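Local coordinates for putative glycosylhydrolase (Parabacteroides distasonis, PDB 3S5Q), which is probably a hydrolase acting on sugars, built as a concanavalin A-like beta sandwich of the 3-keto-disaccharide hydrolase family, at residues Val157-Leu161 and Ala162-Ser166. Residues are numbered along the deposited sequence; the frame is centred on the assembly and turned at random.
Sequences VSANL and ADWTS. With EDO (1,2-ethanediol), chain E; EDO (1,2-ethanediol), chain G.
The indole of Trp-164 turns back toward the end of the strand it follows, and the carbonyl oxygen of Asn-160 lies at its edge, in the ring plane, 3.4 Å from CZ3. The CB methyl of Ala-159 approaches obliquely, 4.1 Å from CH2, and CA of Leu-161 is likewise oblique to the six-membered ring. The His-120 ring meets the indole at an inclined angle, while NE1 at the far edge is held by Asn-170. The side chains of Asn-160 and Asp-163 cross at about a right angle, with amide and carboxylate planes 53° apart; Asn-160 ND2 and Asp-163 OD1 are joined through a water rather than directly. One water accepts from Asn-160 ND2 and donates to Asp-163 OD1; a second accepts from Asn-160 N and donates to Asp-163 OD2, 2.6 Å away. With CG anti to the backbone N (chi1 173°), Asn-160 carries OD1 forward over Ala-162, whose N donates to it at 3.2 Å from well above the amide plane. The Asn-160 carbonyl takes a straighter bond from Asp-163 N (3.0 Å, 166°), and Leu-161 O accepts from Trp-164 N at 3.0 Å. These two backbone bonds, each spanning three residues, make two overlapping turns, a short 3-10 segment that follows strand 154-160 at the margin of the antiparallel sheet, where the strand pairs with 146-151. An inverse gamma turn centred on Trp-164 then leads the chain into the following loop. Asn-160 thus closes the strand with both its carbonyls, main-chain and side-chain, and aromatic C-H groups add a weakly polar contact to the former. The two waters tie both carboxylate oxygens of Asp-163 to Asn-160, which probably steadies the negative charge on this exposed side chain, while the indole is buried beside the strand, with its N-H satisfied by Asn-170 OD1.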
loop_
_atom_site.group_PDB
_atom_site.type_symbol
_atom_site.label_atom_id
_atom_site.label_comp_id
_atom_site.label_asym_id
_atom_site.label_seq_id
_atom_site.Cartn_x
_atom_site.Cartn_y
_atom_site.Cartn_z
ATOM N N VAL A 157 -10.995 -3.387 4.225
ATOM C CA VAL A 157 -11.530 -3.003 2.920
ATOM C C VAL A 157 -11.775 -4.231 2.094
ATOM O O VAL A 157 -10.950 -5.138 2.040
ATOM C CB VAL A 157 -10.590 -1.977 2.136
ATOM C CG1 VAL A 157 -11.215 -1.515 0.762
ATOM C CG2 VAL A 157 -10.240 -0.804 2.978
ATOM N N SER A 158 -12.943 -4.257 1.470
ATOM C CA SER A 158 -13.284 -5.256 0.461
ATOM C C SER A 158 -13.995 -4.443 -0.607
ATOM O O SER A 158 -14.965 -3.729 -0.312
ATOM C CB SER A 158 -14.191 -6.349 1.008
ATOM O OG SER A 158 -14.286 -7.434 0.082
ATOM N N ALA A 159 -13.489 -4.501 -1.827
ATOM C CA ALA A 159 -14.034 -3.710 -2.904
ATOM C C ALA A 159 -14.009 -4.489 -4.216
ATOM O O ALA A 159 -13.041 -5.207 -4.526
ATOM C CB ALA A 159 -13.260 -2.333 -2.979
ATOM N N ASN A 160 -15.113 -4.407 -4.958
ATOM C CA ASN A 160 -15.182 -4.951 -6.312
ATOM C C ASN A 160 -15.139 -3.769 -7.298
ATOM O O ASN A 160 -16.094 -2.965 -7.357
ATOM C CB ASN A 160 -16.465 -5.750 -6.455
ATOM C CG ASN A 160 -16.717 -6.224 -7.870
ATOM O OD1 ASN A 160 -15.833 -6.190 -8.751
ATOM N ND2 ASN A 160 -17.943 -6.693 -8.095
ATOM N N LEU A 161 -14.020 -3.661 -8.026
ATOM C CA LEU A 161 -13.724 -2.490 -8.849
ATOM C C LEU A 161 -14.759 -2.315 -9.949
ATOM O O LEU A 161 -14.942 -1.214 -10.441
ATOM C CB LEU A 161 -12.307 -2.540 -9.455
ATOM C CG LEU A 161 -11.088 -2.472 -8.498
ATOM C CD1 LEU A 161 -9.821 -2.562 -9.353
ATOM C CD2 LEU A 161 -11.062 -1.242 -7.586
ATOM N N ALA A 162 -15.477 -3.389 -10.270
ATOM C CA ALA A 162 -16.560 -3.326 -11.238
ATOM C C ALA A 162 -17.668 -2.338 -10.858
ATOM O O ALA A 162 -18.364 -1.871 -11.730
ATOM C CB ALA A 162 -17.153 -4.720 -11.489
ATOM N N ASP A 163 -17.829 -2.050 -9.562
ATOM C CA ASP A 163 -18.831 -1.102 -9.065
ATOM C C ASP A 163 -18.491 0.367 -9.425
ATOM O O ASP A 163 -19.373 1.221 -9.444
ATOM C CB ASP A 163 -18.978 -1.219 -7.536
ATOM C CG ASP A 163 -19.479 -2.585 -7.071
ATOM O OD1 ASP A 163 -19.931 -3.396 -7.894
ATOM O OD2 ASP A 163 -19.435 -2.827 -5.854
ATOM N N TRP A 164 -17.210 0.651 -9.683
ATOM C CA TRP A 164 -16.741 1.992 -9.999
ATOM C C TRP A 164 -16.919 2.322 -11.482
ATOM O O TRP A 164 -15.949 2.473 -12.223
ATOM C CB TRP A 164 -15.311 2.172 -9.542
ATOM C CG TRP A 164 -15.253 2.580 -8.074
ATOM C CD1 TRP A 164 -15.140 3.844 -7.590
ATOM C CD2 TRP A 164 -15.402 1.720 -6.920
ATOM N NE1 TRP A 164 -15.175 3.838 -6.198
ATOM C CE2 TRP A 164 -15.347 2.544 -5.768
ATOM C CE3 TRP A 164 -15.597 0.341 -6.754
ATOM C CZ2 TRP A 164 -15.448 2.020 -4.452
ATOM C CZ3 TRP A 164 -15.728 -0.171 -5.472
ATOM C CH2 TRP A 164 -15.642 0.666 -4.333
ATOM N N THR A 165 -18.171 2.452 -11.917
ATOM C CA THR A 165 -18.454 2.761 -13.320
ATOM C C THR A 165 -18.242 4.249 -13.676
ATOM O O THR A 165 -18.111 4.599 -14.863
ATOM C CB THR A 165 -19.872 2.325 -13.693
ATOM O OG1 THR A 165 -20.799 2.845 -12.749
ATOM C CG2 THR A 165 -19.944 0.818 -13.706
ATOM N N SER A 166 -18.190 5.100 -12.655
ATOM C CA SER A 166 -17.815 6.545 -12.814
ATOM C C SER A 166 -16.358 6.824 -12.440
ATOM O O SER A 166 -15.887 6.304 -11.420
ATOM C CB SER A 166 -18.720 7.445 -11.946
ATOM O OG SER A 166 -18.298 8.831 -11.941
HETATM C C1 EDO E . -14.924 -4.873 4.552
HETATM O O1 EDO E . -15.424 -6.184 4.902
HETATM C C2 EDO E . -15.998 -3.858 4.127
HETATM O O2 EDO E . -15.452 -2.866 3.234
HETATM C C1 EDO G . -22.299 6.482 -14.076
HETATM O O1 EDO G . -22.143 5.249 -13.379
HETATM C C2 EDO G . -23.253 7.427 -13.335
HETATM O O2 EDO G . -22.699 8.647 -12.944
HETATM O O HOH W 1 -17.556 -3.197 -4.032
HETATM O O HOH W 2 -20.245 -5.714 -6.233
#